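Local coordinates for protein sensor histidine kinase PdtaS (Mycobacterium tuberculosis, PDB 2YKF) that probably senses cyclic di-GMP during nutrient starvation and autophosphorylates on histidine, as the sensor kinase of the PdtaR/PdtaS two-component system, at residues A[252-265]-A[276-288]. Sequence-based numbering, arbitrary orientation.
Sequences EVDAGGATVLLRTL and AAILIRDVTEVKR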
loop_
_atom_site.group_PDB
_atom_site.type_symbol
_atom_site.label_atom_id
_atom_site.label_comp_id
_atom_site.label_asym_id
_atom_site.label_seq_id
_atom_site.Cartn_x
_atom_site.Cartn_y
_atom_site.Cartn_z
ATOM N N GLU A 252 14.270 -10.496 -1.114
ATOM C CA GLU A 252 14.798 -9.452 -0.261
ATOM C C GLU A 252 16.302 -9.380 -0.470
ATOM O O GLU A 252 17.016 -10.411 -0.426
ATOM C CB GLU A 252 14.443 -9.774 1.179
ATOM C CG GLU A 252 15.011 -8.817 2.179
ATOM C CD GLU A 252 14.730 -9.235 3.635
ATOM O OE1 GLU A 252 13.635 -9.739 3.962
ATOM O OE2 GLU A 252 15.608 -9.021 4.455
ATOM N N VAL A 253 16.816 -8.184 -0.754
ATOM C CA VAL A 253 18.220 -8.073 -1.032
ATOM C C VAL A 253 18.825 -6.925 -0.193
ATOM O O VAL A 253 18.269 -5.846 -0.216
ATOM C CB VAL A 253 18.508 -7.632 -2.485
ATOM C CG1 VAL A 253 19.614 -8.407 -3.003
ATOM C CG2 VAL A 253 17.326 -7.772 -3.405
ATOM N N ASP A 254 20.022 -7.142 0.364
ATOM C CA ASP A 254 20.866 -6.080 0.940
ATOM C C ASP A 254 21.789 -5.482 -0.111
ATOM O O ASP A 254 22.422 -6.222 -0.847
ATOM C CB ASP A 254 21.710 -6.652 2.095
ATOM C CG ASP A 254 20.878 -6.943 3.351
ATOM O OD1 ASP A 254 19.614 -6.689 3.435
ATOM O OD2 ASP A 254 21.496 -7.476 4.282
ATOM N N ALA A 255 21.847 -4.153 -0.166
ATOM C CA ALA A 255 22.693 -3.438 -1.066
ATOM C C ALA A 255 23.064 -2.120 -0.440
ATOM O O ALA A 255 22.178 -1.269 -0.148
ATOM C CB ALA A 255 21.966 -3.164 -2.368
ATOM N N GLY A 256 24.359 -1.886 -0.275
ATOM C CA GLY A 256 24.793 -0.513 0.066
ATOM C C GLY A 256 24.305 0.011 1.403
ATOM O O GLY A 256 24.072 1.241 1.556
ATOM N N GLY A 257 24.145 -0.886 2.384
ATOM C CA GLY A 257 23.567 -0.475 3.675
ATOM C C GLY A 257 22.027 -0.503 3.707
ATOM O O GLY A 257 21.476 -0.518 4.767
ATOM N N ALA A 258 21.365 -0.521 2.526
ATOM C CA ALA A 258 19.893 -0.561 2.397
ATOM C C ALA A 258 19.402 -2.007 2.208
ATOM O O ALA A 258 20.195 -2.879 1.911
ATOM C CB ALA A 258 19.477 0.275 1.178
ATOM N N THR A 259 18.119 -2.271 2.445
ATOM C CA THR A 259 17.511 -3.576 2.192
ATOM C C THR A 259 16.269 -3.260 1.385
ATOM O O THR A 259 15.458 -2.403 1.796
ATOM C CB THR A 259 17.068 -4.288 3.476
ATOM O OG1 THR A 259 18.219 -4.483 4.302
ATOM C CG2 THR A 259 16.398 -5.726 3.157
ATOM N N VAL A 260 16.156 -3.848 0.204
ATOM C CA VAL A 260 14.957 -3.665 -0.581
ATOM C C VAL A 260 14.214 -4.997 -0.767
ATOM O O VAL A 260 14.837 -6.093 -0.721
ATOM C CB VAL A 260 15.236 -3.014 -1.925
ATOM C CG1 VAL A 260 15.762 -1.614 -1.740
ATOM C CG2 VAL A 260 16.263 -3.879 -2.744
ATOM N N LEU A 261 12.902 -4.925 -0.950
ATOM C CA LEU A 261 12.135 -6.115 -1.332
ATOM C C LEU A 261 11.810 -5.913 -2.792
ATOM O O LEU A 261 11.402 -4.836 -3.175
ATOM C CB LEU A 261 10.774 -6.229 -0.606
ATOM C CG LEU A 261 10.724 -6.547 0.865
ATOM C CD1 LEU A 261 9.216 -6.604 1.286
ATOM C CD2 LEU A 261 11.395 -7.878 1.024
ATOM N N LEU A 262 11.986 -6.960 -3.586
ATOM C CA LEU A 262 11.736 -6.878 -5.025
ATOM C C LEU A 262 10.691 -7.893 -5.347
ATOM O O LEU A 262 10.751 -9.026 -4.818
ATOM C CB LEU A 262 12.972 -7.294 -5.826
ATOM C CG LEU A 262 14.184 -6.414 -5.720
ATOM C CD1 LEU A 262 15.335 -7.102 -6.460
ATOM C CD2 LEU A 262 13.881 -5.126 -6.346
ATOM N N ARG A 263 9.772 -7.527 -6.242
ATOM C CA ARG A 263 8.842 -8.494 -6.822
ATOM C C ARG A 263 8.833 -8.349 -8.371
ATOM O O ARG A 263 8.655 -7.234 -8.897
ATOM C CB ARG A 263 7.452 -8.268 -6.281
ATOM C CG ARG A 263 6.515 -9.262 -6.892
ATOM C CD ARG A 263 5.151 -8.965 -6.579
ATOM N NE ARG A 263 4.270 -9.807 -7.396
ATOM C CZ ARG A 263 2.966 -9.649 -7.391
ATOM N NH1 ARG A 263 2.440 -8.669 -6.642
ATOM N NH2 ARG A 263 2.201 -10.444 -8.133
ATOM N N THR A 264 9.120 -9.441 -9.090
ATOM C CA THR A 264 9.185 -9.396 -10.539
ATOM C C THR A 264 7.917 -10.085 -11.088
ATOM O O THR A 264 7.346 -10.996 -10.443
ATOM C CB THR A 264 10.446 -10.122 -11.086
ATOM O OG1 THR A 264 10.408 -11.523 -10.685
ATOM C CG2 THR A 264 11.724 -9.502 -10.437
ATOM N N LEU A 265 7.507 -9.621 -12.264
ATOM C CA LEU A 265 6.297 -10.084 -12.978
ATOM C C LEU A 265 6.636 -10.069 -14.448
ATOM O O LEU A 265 6.872 -9.018 -15.003
ATOM C CB LEU A 265 5.154 -9.077 -12.823
ATOM C CG LEU A 265 4.521 -9.084 -11.491
ATOM C CD1 LEU A 265 5.270 -7.935 -10.783
ATOM C CD2 LEU A 265 3.013 -8.777 -11.707
ATOM N N ALA A 276 8.971 -6.901 -18.590
ATOM C CA ALA A 276 8.666 -7.231 -17.213
ATOM C C ALA A 276 8.339 -5.993 -16.383
ATOM O O ALA A 276 8.729 -4.883 -16.721
ATOM C CB ALA A 276 9.836 -8.028 -16.525
ATOM N N ALA A 277 7.589 -6.211 -15.302
ATOM C CA ALA A 277 7.365 -5.135 -14.300
ATOM C C ALA A 277 8.146 -5.611 -13.098
ATOM O O ALA A 277 8.253 -6.825 -12.864
ATOM C CB ALA A 277 5.846 -4.972 -13.967
ATOM N N ILE A 278 8.728 -4.663 -12.367
ATOM C CA ILE A 278 9.381 -4.948 -11.145
ATOM C C ILE A 278 8.853 -3.969 -10.116
ATOM O O ILE A 278 8.907 -2.735 -10.303
ATOM C CB ILE A 278 10.933 -4.846 -11.282
ATOM C CG1 ILE A 278 11.415 -5.894 -12.333
ATOM C CG2 ILE A 278 11.672 -5.048 -9.920
ATOM C CD1 ILE A 278 12.869 -5.921 -12.508
ATOM N N LEU A 279 8.408 -4.512 -8.997
ATOM C CA LEU A 279 8.007 -3.626 -7.872
ATOM C C LEU A 279 9.097 -3.678 -6.830
ATOM O O LEU A 279 9.730 -4.713 -6.630
ATOM C CB LEU A 279 6.704 -4.092 -7.269
ATOM C CG LEU A 279 5.630 -4.447 -8.312
ATOM C CD1 LEU A 279 4.472 -5.012 -7.502
ATOM C CD2 LEU A 279 5.224 -3.214 -9.037
ATOM N N ILE A 280 9.393 -2.535 -6.243
ATOM C CA ILE A 280 10.473 -2.465 -5.245
ATOM C C ILE A 280 10.034 -1.677 -4.043
ATOM O O ILE A 280 9.317 -0.711 -4.167
ATOM C CB ILE A 280 11.787 -1.919 -5.859
ATOM C CG1 ILE A 280 12.928 -1.857 -4.813
ATOM C CG2 ILE A 280 11.592 -0.568 -6.519
ATOM C CD1 ILE A 280 14.269 -1.378 -5.468
ATOM N N ARG A 281 10.417 -2.139 -2.845
ATOM C CA ARG A 281 10.062 -1.373 -1.662
ATOM C C ARG A 281 11.333 -1.265 -0.819
ATOM O O ARG A 281 11.911 -2.286 -0.489
ATOM C CB ARG A 281 9.016 -2.108 -0.827
ATOM C CG ARG A 281 8.631 -1.238 0.398
ATOM C CD ARG A 281 7.637 -1.871 1.391
ATOM N NE ARG A 281 7.243 -0.760 2.275
ATOM C CZ ARG A 281 6.645 -0.880 3.475
ATOM N NH1 ARG A 281 6.273 -2.089 3.939
ATOM N NH2 ARG A 281 6.332 0.242 4.159
ATOM N N ASP A 282 11.766 -0.055 -0.505
ATOM C CA ASP A 282 12.854 0.139 0.477
ATOM C C ASP A 282 12.393 -0.261 1.874
ATOM O O ASP A 282 11.529 0.379 2.518
ATOM C CB ASP A 282 13.343 1.587 0.401
ATOM C CG ASP A 282 14.503 1.870 1.380
ATOM O OD1 ASP A 282 14.784 0.983 2.214
ATOM O OD2 ASP A 282 15.119 2.969 1.287
ATOM N N VAL A 283 12.907 -1.357 2.375
ATOM C CA VAL A 283 12.500 -1.759 3.711
ATOM C C VAL A 283 13.635 -1.603 4.790
ATOM O O VAL A 283 13.664 -2.301 5.774
ATOM C CB VAL A 283 11.937 -3.180 3.717
ATOM C CG1 VAL A 283 10.671 -3.240 2.849
ATOM C CG2 VAL A 283 12.978 -4.171 3.214
ATOM N N THR A 284 14.595 -0.761 4.507
ATOM C CA THR A 284 15.730 -0.548 5.411
ATOM C C THR A 284 15.284 -0.279 6.855
ATOM O O THR A 284 15.787 -0.933 7.778
ATOM C CB THR A 284 16.574 0.621 4.898
ATOM O OG1 THR A 284 16.970 0.338 3.546
ATOM C CG2 THR A 284 17.877 0.825 5.761
ATOM N N GLU A 285 14.326 0.641 7.026
ATOM C CA GLU A 285 13.856 1.045 8.346
ATOM C C GLU A 285 12.635 0.253 8.752
ATOM O O GLU A 285 12.235 0.308 9.880
ATOM C CB GLU A 285 13.525 2.542 8.387
ATOM C CG GLU A 285 14.581 3.433 7.637
ATOM C CD GLU A 285 15.956 3.333 8.260
ATOM O OE1 GLU A 285 16.000 2.977 9.459
ATOM O OE2 GLU A 285 16.972 3.555 7.573
ATOM N N VAL A 286 12.004 -0.434 7.810
ATOM C CA VAL A 286 10.805 -1.208 8.123
ATOM C C VAL A 286 11.258 -2.530 8.753
ATOM O O VAL A 286 10.768 -2.918 9.787
ATOM C CB VAL A 286 9.887 -1.414 6.871
ATOM C CG1 VAL A 286 8.655 -2.231 7.254
ATOM C CG2 VAL A 286 9.484 -0.045 6.265
ATOM N N LYS A 287 12.167 -3.210 8.071
ATOM C CA LYS A 287 13.078 -4.245 8.618
ATOM C C LYS A 287 13.470 -4.031 10.090
ATOM O O LYS A 287 13.362 -4.959 10.882
ATOM C CB LYS A 287 14.351 -4.343 7.738
ATOM C CG LYS A 287 15.193 -5.593 7.947
ATOM C CD LYS A 287 16.551 -5.536 7.234
ATOM C CE LYS A 287 17.410 -6.724 7.671
ATOM N NZ LYS A 287 18.604 -6.901 6.777
ATOM N N ARG A 288 13.932 -2.820 10.454
ATOM C CA ARG A 288 14.442 -2.609 11.806
ATOM C C ARG A 288 13.428 -2.027 12.781
ATOM O O ARG A 288 13.460 -2.368 13.963
ATOM C CB ARG A 288 15.733 -1.779 11.793
ATOM C CG ARG A 288 15.573 -0.323 11.400
ATOM C CD ARG A 288 16.933 0.262 11.009
ATOM N NE ARG A 288 18.006 -0.020 11.973
ATOM C CZ ARG A 288 18.001 0.363 13.252
ATOM N NH1 ARG A 288 16.952 1.005 13.763
ATOM N NH2 ARG A 288 19.039 0.071 14.037
#
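Asp254 meets Lys287 through its carboxylate, OD1 lying 3.5 Å from NZ in a salt bridge, with the two side chains crossing at about a right angle. The same OD1 takes the Thr259 hydroxyl from above the carboxylate plane, 48° out of it. Glu252 brings a second acidic group near this lysine, but its stronger partner is Arg174 of the second subunit. The Asp282 carboxylate accepts twice at OD1: Thr284 N arrives nearly along the C-O axis, closing an Asx turn, and Thr284 OG1 comes in on the syn side at 2.6 Å. Held there, Thr284 OG1 accepts Thr259 N (3.1 Å, N-H...O 160°). One face of the Arg281 guanidinium carries Val286 CG2, while Leu279 CD1 approaches the Arg263 guanidinium obliquely; Arg263 bridges to Glu30.

Strands 258-265 and 276-282 run antiparallel at 155°, hydrogen-bonded at Leu261-Arg281, Arg263-Leu279 and Leu265-Ala277. On the face of Val260, Leu262 CD2 lies alongside Ile280 CG1 at 3.7 Å, and helix 197-205 covers Ile280. Across the sheet, Leu261 CG packs on Val283 CG1 (3.9 Å); Val283 CG2 meets Thr259.

This hairpin belongs to the five-stranded antiparallel sheet of the PAS-like region. Where strand pairing ends, Thr284 OG1, positioned by Asp282, and Val283 N, donating to Thr259 O (2.8 Å), join segment 276-288 to Thr259; Lys287 reaches strand 252-255 through Asp254, and the opposite charges there probably favour its protonated form.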